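Local coordinates for uncharacterized protein (Staphylococcus aureus subsp. aureus Mu50, PDB 4EBG), which is a secreted protein of unknown function with a cystatin-like fold, belonging to the DUF4467 family and forming a two-fold symmetric pair here, at the interface of chains A and B. Numbering follows the deposited sequence. Chains: chain A/B, Uncharacterized protein.

Contacts 1 and 2 belong to one two-fold interface between copies of the same protein, their C-alpha centres about 9 Å apart. Contact 1 is mainly helix 3-23 against its counterpart, with the residues just after the helix and A:Leu53 at its border. Contact 2 lies at the C-terminal end of that helix in chain A, where the chain B sheet and a following loop reach it. A:Val23 and A:Gln24 are common to both, though A:Gln24 touches the partner in contact 1 and follows the helix end in contact 2. A:Val23, side chain to the partner helix and backbone to its sheet, probably couples the two, if the pair is biological.

Contact 1: the interface of chains A and B. Residues chain A 13, 16-17, 20, 23-24, 27, 53; chain B 19-20, 23-24, 27.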
ATOM      1  N   GLN A  13       4.934  -9.523  -4.073  1.00 11.74           N
ATOM      2  CA  GLN A  13       3.768  -8.737  -4.472  1.00 11.65           C
ATOM      3  C   GLN A  13       2.703  -8.831  -3.393  1.00 12.87           C
ATOM      4  O   GLN A  13       2.085  -7.822  -3.033  1.00 13.47           O
ATOM      5  CB  GLN A  13       3.186  -9.252  -5.790  1.00 12.05           C
ATOM      6  CG  GLN A  13       2.033  -8.466  -6.254  1.00 13.15           C
ATOM      7  CD  GLN A  13       2.415  -7.139  -6.842  1.00 11.97           C
ATOM      8  OE1 GLN A  13       3.302  -7.065  -7.682  1.00 16.01           O
ATOM      9  NE2 GLN A  13       1.734  -6.045  -6.416  1.00 15.51           N
HETATM   10  N   MSE A  16       3.529  -6.730  -0.241  1.00 12.96           N
HETATM   11  CA  MSE A  16       3.261  -5.299  -0.484  0.75 12.23           C
HETATM   12  C   MSE A  16       1.767  -5.027  -0.549  1.00 12.76           C
HETATM   13  O   MSE A  16       1.298  -4.035  -0.049  1.00 14.52           O
HETATM   14  CB  MSE A  16       3.952  -4.817  -1.762  0.75 13.49           C
HETATM   15  CG  MSE A  16       5.480  -4.849  -1.623  0.75 13.34           C
HETATM   16 SE   MSE A  16       6.339  -3.999  -3.105  0.56 12.33          SE
HETATM   17  CE  MSE A  16       5.843  -5.370  -4.383  0.75 16.98           C
ATOM     18  N   ASN A  17       1.036  -5.906  -1.222  1.00 13.28           N
ATOM     19  CA  ASN A  17      -0.430  -5.679  -1.334  1.00 13.12           C
ATOM     20  C   ASN A  17      -1.121  -5.756   0.015  1.00 13.61           C
ATOM     21  O   ASN A  17      -2.054  -4.998   0.271  1.00 14.20           O
ATOM     22  CB  ASN A  17      -1.100  -6.679  -2.277  1.00 13.04           C
ATOM     23  CG  ASN A  17      -0.895  -6.364  -3.743  1.00 13.99           C
ATOM     24  OD1 ASN A  17       0.044  -5.688  -4.108  1.00 14.58           O
ATOM     25  ND2 ASN A  17      -1.786  -6.849  -4.595  1.00 16.95           N
ATOM     26  N   ALA A  20      -0.450  -2.404   1.576  1.00 14.09           N
ATOM     27  CA  ALA A  20      -1.173  -1.425   0.809  1.00 14.23           C
ATOM     28  C   ALA A  20      -2.655  -1.442   1.136  1.00 13.46           C
ATOM     29  O   ALA A  20      -3.269  -0.368   1.225  1.00 14.94           O
ATOM     30  CB  ALA A  20      -0.922  -1.595  -0.702  1.00 16.08           C
ATOM     31  N   VAL A  23      -4.163   0.775   3.855  1.00 13.88           N
ATOM     32  CA  VAL A  23      -4.397   2.188   3.637  1.00 14.27           C
ATOM     33  C   VAL A  23      -5.337   2.427   2.483  1.00 14.70           C
ATOM     34  O   VAL A  23      -5.875   3.517   2.401  1.00 17.63           O
ATOM     35  CB  VAL A  23      -3.109   3.059   3.523  1.00 17.41           C
ATOM     36  CG1 VAL A  23      -2.336   2.970   4.784  1.00 19.36           C
ATOM     37  CG2 VAL A  23      -2.251   2.612   2.359  1.00 19.77           C
ATOM     38  N   GLN A  24      -5.492   1.465   1.563  1.00 14.55           N
ATOM     39  CA  GLN A  24      -6.331   1.604   0.425  0.50 15.27           C
ATOM     40  C   GLN A  24      -7.010   0.241   0.228  1.00 15.60           C
ATOM     41  O   GLN A  24      -6.482  -0.660  -0.442  1.00 16.23           O
ATOM     42  CB  GLN A  24      -5.428   2.040  -0.725  0.50 17.37           C
ATOM     43  CG  GLN A  24      -6.133   2.712  -1.799  0.50 18.67           C
ATOM     44  CD  GLN A  24      -7.119   1.801  -2.440  0.50 17.65           C
ATOM     45  OE1 GLN A  24      -8.191   1.536  -1.888  0.50 16.80           O
ATOM     46  NE2 GLN A  24      -6.754   1.261  -3.589  0.50 18.65           N
ATOM     47  N   ILE A  27      -7.325  -2.581  -2.654  1.00 18.50           N
ATOM     48  CA  ILE A  27      -6.204  -3.406  -3.123  0.50 17.99           C
ATOM     49  C   ILE A  27      -6.444  -4.858  -2.749  1.00 18.31           C
ATOM     50  O   ILE A  27      -6.708  -5.190  -1.578  1.00 19.01           O
ATOM     51  CB  ILE A  27      -4.853  -2.944  -2.521  0.50 17.10           C
ATOM     52  CG1 ILE A  27      -4.452  -1.565  -3.051  0.50 17.85           C
ATOM     53  CG2 ILE A  27      -3.741  -3.975  -2.812  0.50 18.62           C
ATOM     54  CD1 ILE A  27      -4.561  -1.429  -4.567  0.50 18.64           C
ATOM     55  N   LEU A  53      -5.122  -6.181  -9.525  1.00 15.87           N
ATOM     56  CA  LEU A  53      -4.657  -5.358  -8.397  1.00 16.19           C
ATOM     57  C   LEU A  53      -5.798  -4.912  -7.489  1.00 14.47           C
ATOM     58  O   LEU A  53      -5.620  -4.779  -6.283  1.00 16.95           O
ATOM     59  CB  LEU A  53      -3.861  -4.164  -8.902  1.00 17.49           C
ATOM     60  CG  LEU A  53      -3.296  -3.130  -7.912  1.00 17.74           C
ATOM     61  CD1 LEU A  53      -2.354  -3.807  -6.936  1.00 20.91           C
ATOM     62  CD2 LEU A  53      -2.641  -1.979  -8.626  1.00 20.78           C
TER
ATOM     63  N   ILE B  19       5.224   1.853   1.054  1.00 13.31           N
ATOM     64  CA  ILE B  19       5.116   0.507   0.484  0.70 13.54           C
ATOM     65  C   ILE B  19       3.922   0.508  -0.502  1.00 12.82           C
ATOM     66  O   ILE B  19       4.021  -0.016  -1.633  1.00 15.27           O
ATOM     67  CB  ILE B  19       4.978  -0.556   1.618  0.70 14.44           C
ATOM     68  CG1 ILE B  19       6.240  -0.589   2.483  0.70 15.17           C
ATOM     69  CG2 ILE B  19       4.750  -1.935   1.029  0.70 13.16           C
ATOM     70  CD1 ILE B  19       6.119  -1.407   3.739  0.70 18.60           C
ATOM     71  N   ALA B  20       2.794   1.064  -0.062  1.00 12.70           N
ATOM     72  CA  ALA B  20       1.631   1.135  -0.927  1.00 13.20           C
ATOM     73  C   ALA B  20       1.922   1.810  -2.251  1.00 12.73           C
ATOM     74  O   ALA B  20       1.404   1.395  -3.284  1.00 14.08           O
ATOM     75  CB  ALA B  20       0.440   1.796  -0.165  1.00 14.03           C
ATOM     76  N   VAL B  23       2.940  -0.147  -5.363  1.00 14.06           N
ATOM     77  CA  VAL B  23       1.943  -0.822  -6.166  1.00 15.91           C
ATOM     78  C   VAL B  23       0.822   0.086  -6.657  1.00 14.86           C
ATOM     79  O   VAL B  23       0.146  -0.230  -7.617  1.00 17.59           O
ATOM     80  CB  VAL B  23       1.405  -2.105  -5.490  1.00 18.54           C
ATOM     81  CG1 VAL B  23       2.569  -3.068  -5.123  1.00 21.60           C
ATOM     82  CG2 VAL B  23       0.591  -1.741  -4.280  1.00 19.37           C
ATOM     83  N   GLN B  24       0.666   1.263  -6.026  1.00 14.89           N
ATOM     84  CA  GLN B  24      -0.329   2.245  -6.473  0.50 14.41           C
ATOM     85  C   GLN B  24       0.318   3.600  -6.290  1.00 14.52           C
ATOM     86  O   GLN B  24       0.296   4.223  -5.249  1.00 15.60           O
ATOM     87  CB  GLN B  24      -1.694   2.135  -5.757  0.50 15.45           C
ATOM     88  CG  GLN B  24      -2.712   3.244  -6.106  0.50 15.23           C
ATOM     89  CD  GLN B  24      -4.082   3.010  -5.455  0.50 15.55           C
ATOM     90  OE1 GLN B  24      -4.216   2.168  -4.562  0.50 19.99           O
ATOM     91  NE2 GLN B  24      -5.087   3.745  -5.900  0.50 21.32           N
ATOM     92  N   ILE B  27      -0.399   7.266  -4.388  1.00 14.47           N
ATOM     93  CA  ILE B  27      -0.349   7.431  -2.934  1.00 13.62           C
ATOM     94  C   ILE B  27       0.772   8.374  -2.512  1.00 13.61           C
ATOM     95  O   ILE B  27       1.899   8.251  -2.942  1.00 15.32           O
ATOM     96  CB  ILE B  27      -0.260   6.042  -2.206  1.00 13.75           C
ATOM     97  CG1 ILE B  27      -1.576   5.289  -2.407  1.00 17.77           C
ATOM     98  CG2 ILE B  27       0.043   6.176  -0.719  1.00 14.68           C
ATOM     99  CD1 ILE B  27      -1.592   3.870  -1.885  1.00 22.71           C
TER
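A:Ala20 and B:Ala20 sit where the two copies of helix 3-23 cross steeply, and the small alanine side chains slip past each other, so the backbones come close, the CA of A:Ala20 lying 4.2 Å from the CA of B:Ala20. This is the helix of the cystatin-like DUF4467 fold packed on its own copy. The methyls of A:Ala20 and B:Ala20 pass alongside each other, CB to CB 3.7 Å, each lying against the CA of the other alanine. Flanking them, CG2 of A:Val23 leans on the B:Ala20 methyl, and the CG2 branch of B:Val23 does the same to A:Ala20. The other branch of B:Val23, CG1, is anti to its own carbonyl carbon (chi1 -55°), which points it at the polar tips of A:Gln13 and A:Asn17, 3.4 Å from A:Gln13 NE2. Those amides are tied together: A:Gln13 NE2 donates to A:Asn17 OD1 at 2.9 Å, leaving a steadied surface for the valine. A:Leu53 sets its CD2 methyl against the carbonyl O of B:Val23. Further along, CG2 of B:Ile19 rests on the backbone side of selenomethionine A:Met16. The glutamines break the symmetry. B:Gln24 is extended and A:Gln24 folds at chi2 (-63°), turning the amides nearly perpendicular. A:Gln24 NE2 then gives an almost straight bond (171° at H) to a lone pair of B:Gln24 OE1, at 2.9 Å, while the A:Ile27 CD1 methyl packs beside that oxygen.

Contact 2: the interface of chains A and B. Residues chain A 21-25; chain B 63, 76.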
ATOM      1  N   SER A  21      -3.211  -2.625   1.327  1.00 13.84           N
ATOM      2  CA  SER A  21      -4.647  -2.792   1.579  0.50 14.08           C
ATOM      3  C   SER A  21      -5.087  -2.173   2.910  1.00 13.72           C
ATOM      4  O   SER A  21      -6.254  -1.899   3.101  1.00 15.49           O
ATOM      5  CB  SER A  21      -5.030  -4.276   1.512  0.50 14.22           C
ATOM      6  OG  SER A  21      -4.596  -4.961   2.661  0.50 15.36           O
ATOM      7  N   LYS A  22      -4.130  -1.970   3.821  1.00 13.33           N
ATOM      8  CA  LYS A  22      -4.421  -1.303   5.088  0.50 14.59           C
ATOM      9  C   LYS A  22      -4.741   0.161   4.895  1.00 14.37           C
ATOM     10  O   LYS A  22      -5.529   0.716   5.650  1.00 17.09           O
ATOM     11  CB  LYS A  22      -3.262  -1.446   6.068  0.50 16.20           C
ATOM     12  CG  LYS A  22      -2.927  -2.895   6.422  0.50 18.68           C
ATOM     13  CD  LYS A  22      -1.564  -3.011   7.078  0.50 22.23           C
ATOM     14  CE  LYS A  22      -1.315  -4.413   7.635  0.50 24.31           C
ATOM     15  NZ  LYS A  22       0.116  -4.674   7.930  0.50 30.28           N
ATOM     16  N   VAL A  23      -4.163   0.775   3.855  1.00 13.88           N
ATOM     17  CA  VAL A  23      -4.397   2.188   3.637  1.00 14.27           C
ATOM     18  C   VAL A  23      -5.337   2.427   2.483  1.00 14.70           C
ATOM     19  O   VAL A  23      -5.875   3.517   2.401  1.00 17.63           O
ATOM     20  CB  VAL A  23      -3.109   3.059   3.523  1.00 17.41           C
ATOM     21  CG1 VAL A  23      -2.336   2.970   4.784  1.00 19.36           C
ATOM     22  CG2 VAL A  23      -2.251   2.612   2.359  1.00 19.77           C
ATOM     23  N   GLN A  24      -5.492   1.465   1.563  1.00 14.55           N
ATOM     24  CA  GLN A  24      -6.331   1.604   0.425  0.50 15.27           C
ATOM     25  C   GLN A  24      -7.010   0.241   0.228  1.00 15.60           C
ATOM     26  O   GLN A  24      -6.482  -0.660  -0.442  1.00 16.23           O
ATOM     27  CB  GLN A  24      -5.428   2.040  -0.725  0.50 17.37           C
ATOM     28  CG  GLN A  24      -6.133   2.712  -1.799  0.50 18.67           C
ATOM     29  CD  GLN A  24      -7.119   1.801  -2.440  0.50 17.65           C
ATOM     30  OE1 GLN A  24      -8.191   1.536  -1.888  0.50 16.80           O
ATOM     31  NE2 GLN A  24      -6.754   1.261  -3.589  0.50 18.65           N
ATOM     32  N   ASN A  25      -8.166   0.040   0.868  1.00 17.26           N
ATOM     33  CA  ASN A  25      -8.703  -1.303   1.019  1.00 17.21           C
ATOM     34  C   ASN A  25      -9.337  -1.904  -0.186  1.00 17.23           C
ATOM     35  O   ASN A  25      -9.865  -3.004  -0.080  1.00 18.37           O
ATOM     36  CB  ASN A  25      -9.654  -1.377   2.211  1.00 18.39           C
ATOM     37  CG  ASN A  25     -10.926  -0.588   2.015  1.00 19.42           C
ATOM     38  OD1 ASN A  25     -11.247  -0.133   0.925  1.00 23.62           O
ATOM     39  ND2 ASN A  25     -11.713  -0.482   3.080  1.00 23.27           N
TER
ATOM     40  N   PHE B  63      -8.051   7.513   9.231  1.00  9.68           N
ATOM     41  CA  PHE B  63      -7.552   6.251   9.731  1.00 10.14           C
ATOM     42  C   PHE B  63      -7.475   6.289  11.243  1.00  9.80           C
ATOM     43  O   PHE B  63      -7.084   7.317  11.818  1.00 11.14           O
ATOM     44  CB  PHE B  63      -6.146   5.972   9.210  1.00 11.73           C
ATOM     45  CG  PHE B  63      -6.076   5.894   7.720  1.00 11.38           C
ATOM     46  CD1 PHE B  63      -6.485   4.736   7.029  1.00 14.62           C
ATOM     47  CD2 PHE B  63      -5.635   6.974   6.994  1.00 11.52           C
ATOM     48  CE1 PHE B  63      -6.447   4.688   5.662  1.00 16.22           C
ATOM     49  CE2 PHE B  63      -5.620   6.921   5.638  1.00 12.96           C
ATOM     50  CZ  PHE B  63      -5.967   5.764   4.965  1.00 13.79           C
ATOM     51  N   ARG B  76      -8.264  -0.962  10.976  1.00 15.39           N
ATOM     52  CA  ARG B  76      -9.295  -0.701   9.997  1.00 15.65           C
ATOM     53  C   ARG B  76     -10.663  -1.255  10.420  1.00 16.24           C
ATOM     54  O   ARG B  76     -11.622  -0.953   9.746  1.00 19.46           O
ATOM     55  CB  ARG B  76      -8.883  -1.226   8.611  1.00 17.31           C
ATOM     56  CG  ARG B  76      -7.663  -0.490   7.982  1.00 16.10           C
ATOM     57  CD  ARG B  76      -7.793   1.001   7.933  1.00 16.25           C
ATOM     58  NE  ARG B  76      -8.997   1.445   7.241  1.00 17.60           N
ATOM     59  CZ  ARG B  76      -9.179   1.509   5.929  1.00 18.27           C
ATOM     60  NH1 ARG B  76      -8.220   1.204   5.081  1.00 18.41           N
ATOM     61  NH2 ARG B  76     -10.338   1.925   5.443  1.00 21.08           N
TER
HETATM   62  O   HOH W   1      -9.374   2.150   2.432  1.00 18.61           O
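B:Arg76 and B:Phe63 grip the C-terminal end of helix 3-23 of chain A, a helix-end-to-sheet contact that adds to the margin of the two-fold pair in the deposited assembly, which may or may not be the biological one. The arginine belongs to the loop after strand 71-74, the phenylalanine to strand 60-68 of chain B. B:Arg76 buries much more surface here than its neighbours. Its chain is bent at both chi2 (-52°) and chi3 (-56°), a fold that brings the aliphatic CG and CD alongside the carbonyl of A:Lys22; the side chain wraps around the carbonyl O and brings the guanidinium edge, at NH1, to it. NH1 of B:Arg76 donates to A:Lys22 O at 2.8 Å; the acceptor lies close to the guanidinium plane, but the donor stands well above the carbonyl plane, 54° out of it, and so misses the lone pairs. One water extends the grip: it pairs with NH1 and NH2 of B:Arg76 at the edge of the guanidinium and with the backbone N of A:Asn25, 2.9 Å away. The side chain of A:Asn25 comes across the arginine at about a right angle, its amide nearly parallel to the guanidinium; ND2 is 3.6 Å from NH2 of B:Arg76, a contact without a hydrogen bond. The ring of B:Phe63 presents its edge to one face of the guanidinium, with CE1 3.9 Å above that plane and offset toward the rim. Its CZ edge meets the carbonyl O of A:Val23 at 3.4 Å, while the A:Val23 CA lies over the rim of one face, 3.8 Å from CE1. The ring rim thus backs the arginine and borders the last turn of the helix. Carbonyls gathered at a helix C-terminus should favour a positively charged partner, although charge states are not seen. If the pair is biological, this site probably helps set the position of the end of helix 3-23 against the partner's sheet, with its symmetry twin doing the same for the other chain.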